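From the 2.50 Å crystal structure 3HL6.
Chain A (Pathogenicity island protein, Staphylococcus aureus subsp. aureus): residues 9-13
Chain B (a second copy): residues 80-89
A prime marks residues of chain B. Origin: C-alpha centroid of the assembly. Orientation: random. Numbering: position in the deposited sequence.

Chain A 9-13: EFETR
Chain B, residues 80-89: IRSIEGHYVG

Chain A contributes a segment without regular secondary structure, Glu9 to Thr12, that meets one side of a helix in the second copy. The helix enters the stretch already formed. Glu9 has phi/psi -108/-3, Phe10 is extended (-140/166), Glu11 has helix-like values (-58/-16), and Thr12 is extended again (-135/148). Arg13 is helical, and its CA-to-CB bond points away from the contact. The register sets Phe10 CA 7.5 Å from Arg81′ CA and Glu11 CA 7.3 Å from Glu84′ CA. The contact buries 342 Å², both sides summed.

The polar part centres on one carboxylate. The CA-to-CB bond of Glu84′ (chi1 m, chi2 t, chi3 -28°) points toward chain A, and its carboxylate accepts two hydrogen bonds. Glu11 N donates to Glu84′ OE1 at 2.8 Å, with an N-H...O angle of 144°. Thr12 OG1 donates to Glu84′ OE2 at 2.6 Å. Thr12 (chi1 p) is the N-cap of the helix that follows. Its side chain also caps a backbone N just past the stretch.

Packing centres on Phe10 (chi1 m, chi2 -96°). Ile80′ (chi1 m, chi2 t) covers one ring face. Its CG2 makes a CH-pi contact 4.1 Å from the Phe10 ring centroid, 28° off the normal. Phe10 CE1 lies 3.7 Å from Ile80′ CB and 3.8 Å from Arg81′ CG. Glu84′ OE1 is near the ring plane, at the edge. Farther along the helix, Glu11 (chi1 and chi2 t) places OE1 3.6 Å from Val88′ CG2.

The CA-to-CB bond of Arg81′ (chi1 -94°, chi2 and chi3 t, chi4 151°) points sideways, but the side-chain end comes nearer. One water donates to Glu9 O at 3.1 Å and accepts from Arg81′ NE at 2.7 Å.

Backbone hydrogen bonds hold the helix, including Glu84′ N to Ile80′ O at 3.2 Å and Val88′ N to Glu84′ O at 3.0 Å. These one-turn spacings bring Ile80′, Glu84′ and Val88′ to the same side. Gly89′ leaves helical geometry with positive phi (50/-147).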

# COMPACT_ATOMS: atom_id res chain seq x y z
N GLU A 9 4.98 2.16 -11.00
CA GLU A 9 3.70 1.52 -11.30
C GLU A 9 2.53 2.04 -10.45
O GLU A 9 1.38 1.64 -10.65
CB GLU A 9 3.84 0.01 -11.15
CG GLU A 9 4.94 -0.56 -12.03
CD GLU A 9 5.17 -2.05 -11.85
OE1 GLU A 9 4.55 -2.67 -10.96
OE2 GLU A 9 5.99 -2.60 -12.61
N PHE A 10 2.81 2.94 -9.51
CA PHE A 10 1.79 3.47 -8.61
C PHE A 10 2.06 4.96 -8.45
O PHE A 10 3.12 5.45 -8.82
CB PHE A 10 1.82 2.74 -7.25
CG PHE A 10 1.56 1.23 -7.35
CD1 PHE A 10 0.31 0.72 -7.13
CD2 PHE A 10 2.58 0.35 -7.67
CE1 PHE A 10 0.07 -0.66 -7.23
CE2 PHE A 10 2.35 -1.01 -7.78
CZ PHE A 10 1.10 -1.52 -7.55
N GLU A 11 1.11 5.70 -7.92
CA GLU A 11 1.38 7.12 -7.66
C GLU A 11 2.58 7.35 -6.73
O GLU A 11 3.08 8.45 -6.63
CB GLU A 11 0.09 7.82 -7.14
CG GLU A 11 0.35 9.11 -6.36
CD GLU A 11 -0.91 9.95 -6.07
OE1 GLU A 11 -1.99 9.66 -6.64
OE2 GLU A 11 -0.79 10.91 -5.27
N THR A 12 3.02 6.31 -6.02
CA THR A 12 4.04 6.46 -4.98
C THR A 12 5.06 5.36 -5.15
O THR A 12 4.71 4.25 -5.56
CB THR A 12 3.48 6.25 -3.53
OG1 THR A 12 2.88 4.96 -3.42
CG2 THR A 12 2.48 7.30 -3.17
N ARG A 13 6.30 5.66 -4.80
CA ARG A 13 7.35 4.67 -4.81
C ARG A 13 7.18 3.64 -3.74
O ARG A 13 7.48 2.48 -3.97
CB ARG A 13 8.73 5.34 -4.72
CG ARG A 13 9.08 6.09 -6.02
CD ARG A 13 10.45 6.76 -5.97
NE ARG A 13 10.68 7.52 -4.74
CZ ARG A 13 10.11 8.67 -4.41
NH1 ARG A 13 9.22 9.23 -5.19
NH2 ARG A 13 10.44 9.26 -3.28
N ILE B 80 -2.78 -2.78 -3.20
CA ILE B 80 -2.03 -1.52 -3.15
C ILE B 80 -2.83 -0.41 -3.82
O ILE B 80 -2.83 0.74 -3.37
CB ILE B 80 -0.63 -1.69 -3.77
CG1 ILE B 80 0.02 -2.94 -3.18
CG2 ILE B 80 0.27 -0.49 -3.51
CD1 ILE B 80 1.45 -3.02 -3.41
N ARG B 81 -3.57 -0.79 -4.85
CA ARG B 81 -4.28 0.17 -5.64
C ARG B 81 -5.52 0.65 -4.95
O ARG B 81 -5.90 1.79 -5.14
CB ARG B 81 -4.65 -0.44 -6.98
CG ARG B 81 -3.61 -0.14 -8.05
CD ARG B 81 -4.07 -0.78 -9.34
NE ARG B 81 -3.00 -0.90 -10.34
CZ ARG B 81 -2.95 -1.86 -11.26
NH1 ARG B 81 -3.92 -2.79 -11.32
NH2 ARG B 81 -1.94 -1.90 -12.14
N SER B 82 -6.16 -0.21 -4.14
CA SER B 82 -7.22 0.24 -3.25
C SER B 82 -6.70 1.17 -2.17
O SER B 82 -7.47 1.94 -1.58
CB SER B 82 -7.92 -0.94 -2.61
OG SER B 82 -8.65 -1.68 -3.59
N ILE B 83 -5.40 1.12 -1.90
CA ILE B 83 -4.89 2.01 -0.86
C ILE B 83 -4.77 3.42 -1.42
O ILE B 83 -5.34 4.37 -0.89
CB ILE B 83 -3.53 1.55 -0.29
CG1 ILE B 83 -3.63 0.19 0.40
CG2 ILE B 83 -3.00 2.56 0.70
CD1 ILE B 83 -2.47 -0.08 1.29
N GLU B 84 -4.07 3.54 -2.54
CA GLU B 84 -4.05 4.77 -3.31
C GLU B 84 -5.47 5.22 -3.72
O GLU B 84 -5.85 6.39 -3.56
CB GLU B 84 -3.12 4.61 -4.52
CG GLU B 84 -1.70 4.11 -4.09
CD GLU B 84 -0.58 4.56 -5.05
OE1 GLU B 84 -0.88 4.75 -6.25
OE2 GLU B 84 0.59 4.72 -4.61
N GLY B 85 -6.27 4.30 -4.20
CA GLY B 85 -7.57 4.67 -4.70
C GLY B 85 -8.45 5.24 -3.60
O GLY B 85 -9.28 6.11 -3.85
N HIS B 86 -8.26 4.74 -2.39
CA HIS B 86 -9.08 5.18 -1.26
C HIS B 86 -8.88 6.67 -1.00
O HIS B 86 -9.76 7.32 -0.46
CB HIS B 86 -8.72 4.37 0.00
CG HIS B 86 -9.08 5.05 1.28
ND1 HIS B 86 -10.24 4.77 1.98
CD2 HIS B 86 -8.44 6.01 1.99
CE1 HIS B 86 -10.30 5.52 3.06
NE2 HIS B 86 -9.22 6.28 3.09
N TYR B 87 -7.71 7.19 -1.38
CA TYR B 87 -7.39 8.60 -1.13
C TYR B 87 -7.71 9.47 -2.33
O TYR B 87 -8.18 10.57 -2.19
CB TYR B 87 -5.92 8.80 -0.70
CG TYR B 87 -5.63 8.27 0.69
CD1 TYR B 87 -6.08 8.96 1.84
CD2 TYR B 87 -4.96 7.05 0.86
CE1 TYR B 87 -5.85 8.46 3.11
CE2 TYR B 87 -4.72 6.53 2.13
CZ TYR B 87 -5.17 7.24 3.25
OH TYR B 87 -4.93 6.74 4.50
N VAL B 88 -7.43 8.97 -3.52
CA VAL B 88 -7.57 9.81 -4.69
C VAL B 88 -8.39 9.16 -5.78
O VAL B 88 -8.34 9.61 -6.91
CB VAL B 88 -6.20 10.20 -5.28
CG1 VAL B 88 -5.45 11.12 -4.33
CG2 VAL B 88 -5.39 8.94 -5.63
N GLY B 89 -9.14 8.12 -5.49
CA GLY B 89 -9.94 7.46 -6.51
C GLY B 89 -9.16 7.12 -7.78
O GLY B 89 -7.98 6.80 -7.72
O HOH W 1 -1.67 1.46 -10.02